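Local coordinates for protein type ii site-specific deoxyribonuclease (Klebsiella pneumoniae, PDB 6EKR) that probably cleaves double-stranded DNA at a specific short palindromic sequence, as a Type IIP restriction endonuclease of the PD-(D/E)xK nuclease superfamily, at residues D2-K7 / E30-L35; L34-N39 / A119-L124; D71-T76 / I110-V115. The protein carries 2 engineered substitutions. All blocks are in the same frame, centred on the assembly; numbering follows the deposited sequence.

Contact 1. Residues D2-K7 / E30-L35; sequences DILKEK and EHAMLL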
loop_
_atom_site.group_PDB
_atom_site.type_symbol
_atom_site.label_atom_id
_atom_site.label_comp_id
_atom_site.label_asym_id
_atom_site.label_seq_id
_atom_site.Cartn_x
_atom_site.Cartn_y
_atom_site.Cartn_z
ATOM N N ASP A 2 2.818 24.540 18.558
ATOM C CA ASP A 2 2.397 23.345 19.309
ATOM C C ASP A 2 0.942 23.559 19.724
ATOM O O ASP A 2 0.252 22.654 20.186
ATOM C CB ASP A 2 3.294 23.172 20.539
ATOM C CG ASP A 2 2.910 21.972 21.383
ATOM O OD1 ASP A 2 2.726 20.865 20.813
ATOM O OD2 ASP A 2 2.804 22.149 22.621
ATOM N N ILE A 3 0.512 24.801 19.540
ATOM C CA ILE A 3 -0.845 25.247 19.756
ATOM C C ILE A 3 -1.721 24.730 18.629
ATOM O O ILE A 3 -2.926 24.548 18.811
ATOM C CB ILE A 3 -0.906 26.797 19.754
ATOM C CG1 ILE A 3 0.090 27.394 20.764
ATOM C CG2 ILE A 3 -2.323 27.295 20.030
ATOM C CD1 ILE A 3 1.542 27.477 20.285
ATOM N N LEU A 4 -1.110 24.494 17.468
ATOM C CA LEU A 4 -1.844 24.024 16.300
ATOM C C LEU A 4 -2.364 22.595 16.484
ATOM O O LEU A 4 -3.536 22.332 16.201
ATOM C CB LEU A 4 -0.999 24.160 15.029
ATOM C CG LEU A 4 -1.643 23.732 13.705
ATOM C CD1 LEU A 4 -2.705 24.722 13.231
ATOM C CD2 LEU A 4 -0.571 23.540 12.666
ATOM N N LYS A 5 -1.498 21.699 16.968
ATOM C CA LYS A 5 -1.866 20.311 17.272
ATOM C C LYS A 5 -3.013 20.240 18.282
ATOM O O LYS A 5 -4.035 19.592 18.038
ATOM C CB LYS A 5 -0.663 19.525 17.806
ATOM C CG LYS A 5 -0.827 18.003 17.702
ATOM C CD LYS A 5 -0.127 17.257 18.847
ATOM C CE LYS A 5 -0.622 15.797 18.950
ATOM N NZ LYS A 5 -0.297 15.135 20.255
ATOM N N GLU A 6 -2.831 20.915 19.413
ATOM C CA GLU A 6 -3.856 21.010 20.430
ATOM C C GLU A 6 -5.167 21.421 19.762
ATOM O O GLU A 6 -6.206 20.795 19.985
ATOM C CB GLU A 6 -3.425 22.005 21.516
ATOM C CG GLU A 6 -4.486 22.345 22.571
ATOM C CD GLU A 6 -4.277 23.733 23.219
ATOM O OE1 GLU A 6 -3.760 24.665 22.538
ATOM O OE2 GLU A 6 -4.639 23.894 24.415
ATOM N N LYS A 7 -5.102 22.444 18.913
ATOM C CA LYS A 7 -6.292 22.958 18.232
ATOM C C LYS A 7 -6.938 21.966 17.265
ATOM O O LYS A 7 -8.165 21.901 17.189
ATOM C CB LYS A 7 -5.995 24.280 17.543
ATOM C CG LYS A 7 -6.148 25.466 18.460
ATOM C CD LYS A 7 -5.780 26.737 17.744
ATOM C CE LYS A 7 -5.783 27.919 18.685
ATOM N NZ LYS A 7 -5.410 29.168 17.958
ATOM N N GLU A 30 -7.804 29.369 10.888
ATOM C CA GLU A 30 -7.402 30.688 11.347
ATOM C C GLU A 30 -5.959 30.674 11.822
ATOM O O GLU A 30 -5.158 31.502 11.415
ATOM C CB GLU A 30 -8.327 31.168 12.460
ATOM C CG GLU A 30 -7.888 32.465 13.122
ATOM C CD GLU A 30 -9.019 33.170 13.843
ATOM O OE1 GLU A 30 -10.195 32.932 13.492
ATOM O OE2 GLU A 30 -8.727 33.970 14.757
ATOM N N HIS A 31 -5.632 29.692 12.651
ATOM C CA HIS A 31 -4.347 29.650 13.349
ATOM C C HIS A 31 -3.187 29.191 12.482
ATOM O O HIS A 31 -2.063 29.656 12.663
ATOM C CB HIS A 31 -4.449 28.775 14.604
ATOM C CG HIS A 31 -3.181 28.700 15.402
ATOM N ND1 HIS A 31 -2.891 29.576 16.429
ATOM C CD2 HIS A 31 -2.129 27.848 15.327
ATOM C CE1 HIS A 31 -1.719 29.265 16.952
ATOM N NE2 HIS A 31 -1.231 28.225 16.297
ATOM N N ALA A 32 -3.445 28.269 11.561
ATOM C CA ALA A 32 -2.396 27.805 10.660
ATOM C C ALA A 32 -2.003 28.923 9.700
ATOM O O ALA A 32 -0.811 29.116 9.415
ATOM C CB ALA A 32 -2.849 26.576 9.896
HETATM N N MSE A 33 -3.015 29.657 9.224
HETATM C CA MSE A 33 -2.822 30.807 8.339
HETATM C C MSE A 33 -1.990 31.918 8.989
HETATM O O MSE A 33 -1.042 32.418 8.387
HETATM C CB MSE A 33 -4.167 31.364 7.868
HETATM C CG MSE A 33 -4.871 30.514 6.819
HETATM SE SE MSE A 33 -3.901 30.420 5.118
HETATM C CE MSE A 33 -4.264 32.230 4.479
ATOM N N LEU A 34 -2.334 32.285 10.221
ATOM C CA LEU A 34 -1.596 33.311 10.939
ATOM C C LEU A 34 -0.200 32.847 11.340
ATOM O O LEU A 34 0.705 33.665 11.492
ATOM C CB LEU A 34 -2.375 33.805 12.162
ATOM C CG LEU A 34 -3.730 34.480 11.916
ATOM C CD1 LEU A 34 -4.385 34.863 13.218
ATOM C CD2 LEU A 34 -3.611 35.691 11.015
ATOM N N LEU A 35 -0.022 31.542 11.506
ATOM C CA LEU A 35 1.290 31.000 11.842
ATOM C C LEU A 35 2.277 31.204 10.705
ATOM O O LEU A 35 3.364 31.745 10.916
ATOM C CB LEU A 35 1.199 29.507 12.192
ATOM C CG LEU A 35 1.429 29.042 13.634
ATOM C CD1 LEU A 35 1.129 27.559 13.746
ATOM C CD2 LEU A 35 2.857 29.318 14.061
#
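H31 meets I3, L4 and K7 where the first two helices of the chain, 3-16 and 22-39, fold back on each other as an antiparallel helical hairpin. The short segments run at 165° with their axes 10.2 Å apart, and the backbones come nearest at L4 and A32. The apolar part lies on the buried side. L4 has its CG anti to the backbone N (chi1 -179°), on the side of the carbonyl carbon. Its CD1 lies 3.8 Å from A32 CB, and the same methyl sits at the edge of the H31 ring, 3.8 Å from CD2. L35 adds its CD1, 4.2 Å from L4 CB, so L4 packs against two successive turns of helix 30-35. L4 also touches C121 and F122 of helix 101-125. The imidazole forms the more polar half of the contact. I3 crosses the H31 side chain at about a right angle, its CG2 3.7 Å from H31 CE1. K7 also crosses it, with a chain extended beyond CG; its CD passes H31 CB and CG, and its amino nitrogen NZ comes to lie obliquely to the ring, 3.0 Å from H31 ND1.

Contact 2. Residues L34-N39 / A119-L124; sequences LLLKNN and ACCFDL
L36 and C121 interlock at the centre of the contact between helices 34-39 and 119-124, each a bump set into a hollow of the other helix. The segments run at 51° to each other, their axes 10.2 Å apart, and the backbones come closest at this same pair. The main bump is the branched end of L36. Its CG, anti to the carbonyl carbon (chi1 -58°), lies 3.7 Å from C121 SG. Beyond it, CD2 sits in a shallow hollow walled by C120, C121 and L124. The sulfur forms the near wall, with C121 SG 3.7 Å from L36 CD2; C120 CB and L124 CD1 complete the hollow, each 4.2 Å from L36 CD2. In return, C121 SG is the bump of the opposite helix. It settles between L35 and L36, touching L36 CG and lying 4.2 Å from L35 CB. No hydrogen bond crosses between the segments; the contact is apolar packing, and all five touching residues are buried. Around it, F59 of strand 53-61 lies against L36, C120 and L124, tying the joint to the antiparallel sheet that follows helix 22-39, while helix 3-16 also meets helix 101-125 through L4, which touches both C121 and F122.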
loop_
_atom_site.group_PDB
_atom_site.type_symbol
_atom_site.label_atom_id
_atom_site.label_comp_id
_atom_site.label_asym_id
_atom_site.label_seq_id
_atom_site.Cartn_x
_atom_site.Cartn_y
_atom_site.Cartn_z
ATOM N N LEU A 34 -2.334 32.285 10.221
ATOM C CA LEU A 34 -1.596 33.311 10.939
ATOM C C LEU A 34 -0.200 32.847 11.340
ATOM O O LEU A 34 0.705 33.665 11.492
ATOM C CB LEU A 34 -2.375 33.805 12.162
ATOM C CG LEU A 34 -3.730 34.480 11.916
ATOM C CD1 LEU A 34 -4.385 34.863 13.218
ATOM C CD2 LEU A 34 -3.611 35.691 11.015
ATOM N N LEU A 35 -0.022 31.542 11.506
ATOM C CA LEU A 35 1.290 31.000 11.842
ATOM C C LEU A 35 2.277 31.204 10.705
ATOM O O LEU A 35 3.364 31.745 10.916
ATOM C CB LEU A 35 1.199 29.507 12.192
ATOM C CG LEU A 35 1.429 29.042 13.634
ATOM C CD1 LEU A 35 1.129 27.559 13.746
ATOM C CD2 LEU A 35 2.857 29.318 14.061
ATOM N N LEU A 36 1.883 30.762 9.505
ATOM C CA LEU A 36 2.704 30.872 8.293
ATOM C C LEU A 36 2.948 32.340 7.974
ATOM O O LEU A 36 4.066 32.732 7.642
ATOM C CB LEU A 36 2.028 30.174 7.101
ATOM C CG LEU A 36 1.646 28.683 7.129
ATOM C CD1 LEU A 36 0.720 28.336 5.989
ATOM C CD2 LEU A 36 2.866 27.803 7.062
ATOM N N LYS A 37 1.896 33.142 8.102
ATOM C CA LYS A 37 1.970 34.585 7.922
ATOM C C LYS A 37 3.026 35.278 8.814
ATOM O O LYS A 37 3.802 36.094 8.324
ATOM C CB LYS A 37 0.574 35.197 8.117
ATOM C CG LYS A 37 0.498 36.707 7.985
ATOM C CD LYS A 37 -0.937 37.150 7.760
ATOM C CE LYS A 37 -1.042 38.671 7.679
ATOM N NZ LYS A 37 -1.152 39.299 9.027
ATOM N N ASN A 38 3.075 34.946 10.099
ATOM C CA ASN A 38 3.956 35.657 11.033
ATOM C C ASN A 38 5.361 35.070 11.226
ATOM O O ASN A 38 6.258 35.738 11.768
ATOM C CB ASN A 38 3.277 35.832 12.391
ATOM C CG ASN A 38 1.947 36.545 12.288
ATOM O OD1 ASN A 38 1.826 37.565 11.614
ATOM N ND2 ASN A 38 0.933 36.006 12.958
ATOM N N ASN A 39 5.563 33.833 10.780
ATOM C CA ASN A 39 6.844 33.167 11.004
ATOM C C ASN A 39 7.532 32.632 9.755
ATOM O O ASN A 39 8.757 32.510 9.727
ATOM C CB ASN A 39 6.681 32.041 12.028
ATOM C CG ASN A 39 5.896 32.476 13.243
ATOM O OD1 ASN A 39 6.344 33.314 14.017
ATOM N ND2 ASN A 39 4.713 31.921 13.404
ATOM N N ALA A 119 -1.171 21.616 6.351
ATOM C CA ALA A 119 -0.128 20.690 5.930
ATOM C C ALA A 119 1.274 21.303 6.012
ATOM O O ALA A 119 2.173 20.707 6.606
ATOM C CB ALA A 119 -0.419 20.151 4.515
ATOM N N CYS A 120 1.452 22.488 5.430
ATOM C CA CYS A 120 2.744 23.175 5.434
ATOM C C CYS A 120 3.244 23.535 6.829
ATOM O O CYS A 120 4.449 23.545 7.074
ATOM C CB CYS A 120 2.683 24.445 4.589
ATOM S SG CYS A 120 2.485 24.133 2.861
ATOM N N CYS A 121 2.316 23.856 7.728
ATOM C CA CYS A 121 2.642 24.081 9.136
ATOM C C CYS A 121 3.345 22.882 9.770
ATOM O O CYS A 121 4.334 23.047 10.493
ATOM C CB CYS A 121 1.388 24.437 9.912
ATOM S SG CYS A 121 0.902 26.157 9.715
ATOM N N PHE A 122 2.839 21.683 9.476
ATOM C CA PHE A 122 3.454 20.428 9.918
ATOM C C PHE A 122 4.805 20.131 9.286
ATOM O O PHE A 122 5.650 19.503 9.910
ATOM C CB PHE A 122 2.525 19.245 9.650
ATOM C CG PHE A 122 1.448 19.072 10.676
ATOM C CD1 PHE A 122 1.360 17.897 11.405
ATOM C CD2 PHE A 122 0.514 20.087 10.915
ATOM C CE1 PHE A 122 0.351 17.735 12.356
ATOM C CE2 PHE A 122 -0.495 19.930 11.863
ATOM C CZ PHE A 122 -0.576 18.757 12.582
ATOM N N ASP A 123 5.003 20.543 8.039
ATOM C CA ASP A 123 6.285 20.323 7.386
ATOM C C ASP A 123 7.370 21.187 8.019
ATOM O O ASP A 123 8.532 20.788 8.065
ATOM C CB ASP A 123 6.196 20.614 5.893
ATOM C CG ASP A 123 5.092 19.839 5.207
ATOM O OD1 ASP A 123 4.921 18.629 5.464
ATOM O OD2 ASP A 123 4.392 20.452 4.380
ATOM N N LEU A 124 6.984 22.365 8.512
ATOM C CA LEU A 124 7.940 23.295 9.093
ATOM C C LEU A 124 8.138 23.077 10.584
ATOM O O LEU A 124 9.256 23.176 11.073
ATOM C CB LEU A 124 7.544 24.753 8.827
ATOM C CG LEU A 124 7.447 25.296 7.397
ATOM C CD1 LEU A 124 6.887 26.703 7.425
ATOM C CD2 LEU A 124 8.775 25.272 6.649
#

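Contact 3. Residues D71-T76 / I110-V115; sequences DDLFIT and IIYTSV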
loop_
_atom_site.group_PDB
_atom_site.type_symbol
_atom_site.label_atom_id
_atom_site.label_comp_id
_atom_site.label_asym_id
_atom_site.label_seq_id
_atom_site.Cartn_x
_atom_site.Cartn_y
_atom_site.Cartn_z
ATOM N N ASP A 71 1.306 28.588 -5.953
ATOM C CA ASP A 71 1.099 29.984 -5.572
ATOM C C ASP A 71 -0.137 30.590 -6.217
ATOM O O ASP A 71 -0.827 31.423 -5.621
ATOM C CB ASP A 71 2.306 30.807 -5.979
ATOM C CG ASP A 71 2.178 32.250 -5.569
ATOM O OD1 ASP A 71 2.838 32.625 -4.584
ATOM O OD2 ASP A 71 1.408 33.005 -6.211
ATOM N N ASP A 72 -0.400 30.166 -7.447
ATOM C CA ASP A 72 -1.573 30.599 -8.172
ATOM C C ASP A 72 -2.864 30.049 -7.562
ATOM O O ASP A 72 -3.950 30.399 -8.009
ATOM C CB ASP A 72 -1.454 30.153 -9.624
ATOM C CG ASP A 72 -1.832 28.707 -9.815
ATOM O OD1 ASP A 72 -0.977 27.813 -9.621
ATOM O OD2 ASP A 72 -3.000 28.471 -10.168
ATOM N N LEU A 73 -2.735 29.190 -6.550
ATOM C CA LEU A 73 -3.873 28.479 -5.959
ATOM C C LEU A 73 -4.036 28.804 -4.464
ATOM O O LEU A 73 -5.154 28.964 -3.964
ATOM C CB LEU A 73 -3.691 26.972 -6.177
ATOM C CG LEU A 73 -4.864 26.108 -6.663
ATOM C CD1 LEU A 73 -5.516 26.652 -7.940
ATOM C CD2 LEU A 73 -4.414 24.659 -6.865
ATOM N N PHE A 74 -2.911 28.914 -3.766
ATOM C CA PHE A 74 -2.876 29.247 -2.343
ATOM C C PHE A 74 -3.148 30.732 -2.173
ATOM O O PHE A 74 -2.524 31.549 -2.845
ATOM C CB PHE A 74 -1.477 28.940 -1.807
ATOM C CG PHE A 74 -1.403 28.755 -0.315
ATOM C CD1 PHE A 74 -1.262 27.475 0.232
ATOM C CD2 PHE A 74 -1.433 29.849 0.546
ATOM C CE1 PHE A 74 -1.170 27.295 1.608
ATOM C CE2 PHE A 74 -1.345 29.680 1.923
ATOM C CZ PHE A 74 -1.212 28.407 2.452
ATOM N N ILE A 75 -4.057 31.095 -1.274
ATOM C CA ILE A 75 -4.321 32.511 -1.005
ATOM C C ILE A 75 -3.423 33.013 0.128
ATOM O O ILE A 75 -3.711 32.806 1.303
ATOM C CB ILE A 75 -5.827 32.776 -0.721
ATOM C CG1 ILE A 75 -6.676 32.353 -1.927
ATOM C CG2 ILE A 75 -6.071 34.246 -0.394
ATOM C CD1 ILE A 75 -8.163 32.148 -1.631
ATOM N N THR A 76 -2.329 33.672 -0.228
ATOM C CA THR A 76 -1.357 34.135 0.772
ATOM C C THR A 76 -1.688 35.483 1.445
ATOM O O THR A 76 -0.818 36.083 2.088
ATOM C CB THR A 76 0.079 34.195 0.197
ATOM O OG1 THR A 76 0.061 34.882 -1.056
ATOM C CG2 THR A 76 0.636 32.799 -0.004
ATOM N N ILE A 110 -10.077 27.798 -2.030
ATOM C CA ILE A 110 -10.342 27.837 -0.587
ATOM C C ILE A 110 -9.968 26.484 0.028
ATOM O O ILE A 110 -9.177 26.430 0.974
ATOM C CB ILE A 110 -11.826 28.236 -0.247
ATOM C CG1 ILE A 110 -12.107 29.729 -0.510
ATOM C CG2 ILE A 110 -12.184 27.891 1.189
ATOM C CD1 ILE A 110 -11.188 30.718 0.171
ATOM N N ILE A 111 -10.513 25.396 -0.519
ATOM C CA ILE A 111 -10.195 24.076 0.001
ATOM C C ILE A 111 -8.678 23.890 -0.002
ATOM O O ILE A 111 -8.099 23.506 1.012
ATOM C CB ILE A 111 -10.900 22.957 -0.789
ATOM C CG1 ILE A 111 -12.396 22.976 -0.501
ATOM C CG2 ILE A 111 -10.339 21.592 -0.426
ATOM C CD1 ILE A 111 -13.242 22.395 -1.622
ATOM N N TYR A 112 -8.041 24.197 -1.133
ATOM C CA TYR A 112 -6.591 24.056 -1.281
ATOM C C TYR A 112 -5.857 24.770 -0.157
ATOM O O TYR A 112 -5.041 24.171 0.541
ATOM C CB TYR A 112 -6.115 24.595 -2.636
ATOM C CG TYR A 112 -4.651 24.332 -2.935
ATOM C CD1 TYR A 112 -4.220 23.069 -3.317
ATOM C CD2 TYR A 112 -3.703 25.347 -2.835
ATOM C CE1 TYR A 112 -2.883 22.813 -3.590
ATOM C CE2 TYR A 112 -2.354 25.106 -3.103
ATOM C CZ TYR A 112 -1.957 23.827 -3.484
ATOM O OH TYR A 112 -0.640 23.554 -3.771
ATOM N N THR A 113 -6.163 26.050 0.008
ATOM C CA THR A 113 -5.525 26.886 0.999
ATOM C C THR A 113 -5.760 26.348 2.405
ATOM O O THR A 113 -4.819 26.264 3.193
ATOM C CB THR A 113 -6.023 28.343 0.857
ATOM O OG1 THR A 113 -5.602 28.849 -0.411
ATOM C CG2 THR A 113 -5.487 29.250 1.961
ATOM N N SER A 114 -6.998 25.973 2.713
ATOM C CA SER A 114 -7.329 25.505 4.057
ATOM C C SER A 114 -6.494 24.282 4.442
ATOM O O SER A 114 -5.817 24.294 5.469
ATOM C CB SER A 114 -8.818 25.180 4.182
ATOM O OG SER A 114 -9.620 26.343 4.124
ATOM N N VAL A 115 -6.543 23.244 3.603
ATOM C CA VAL A 115 -5.816 21.993 3.820
ATOM C C VAL A 115 -4.302 22.178 3.739
ATOM O O VAL A 115 -3.563 21.634 4.561
ATOM C CB VAL A 115 -6.281 20.888 2.841
ATOM C CG1 VAL A 115 -5.290 19.749 2.796
ATOM C CG2 VAL A 115 -7.640 20.366 3.243
#
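T113, the residue most covered in this contact, takes the backbone amide of I75 onto its hydroxyl, while its methyl packs on F74. The bond from I75 N to T113 OG1 is 2.9 Å long, with an N-H...O angle of 161°. With OG1 anti to the carbonyl carbon and beside the backbone N (chi1 -65°), the hydroxyl also hydrogen-bonds K109 O one turn back, so two partners grip it and fix its rotation. The same rotamer leaves CG2 over one face of the F74 ring, 4.2 Å above the plane and displaced toward the rim, nearest CE2.

Y112 supplies the second large surface. L73 lies across its ring: CD2 makes a CH-pi contact over the centre, 3.9 Å from the centroid and only 9° off the normal, while L73 CB touches Y112 CD2 at 3.7 Å. The phenol OH is held by the amide of R70, just before the segment.

The F74 ring, with T113 CG2 over one face, has Y112 CE2 at its edge, and it also meets F59 of strand 53-61 edge-to-face. Just before L73, D72 O accepts a bond from K109 NZ. Beyond F74, I75 CD1 reaches I110 CD1 at 3.8 Å. The whole is an irregular connection between strand 64-65 and helix 78-91, docked on helix 101-125 through a threonine that pairs the familiar i to i-4 hydroxyl-carbonyl bond with acceptance of a loop amide.

Overall arrangement
Helix 22-39 serves contacts 1 and 2, and helix 101-125 serves contacts 2 and 3, so contact 2 shares a helix with each of the others. Contact 1 is partly buried and mixes methyl packing with a lysine and a histidine; contact 2 is fully buried and apolar; contact 3, nearest the chain centre, is largely buried too, yet it alone has a clear hydrogen bond between its segments. They merge into one another: L36 CD1 of contact 2 lies 4.0 Å from F74 CZ of contact 3, and the selenium of selenomethionine M33, on the helix of contact 1, reaches T113 CG2 at 3.7 Å.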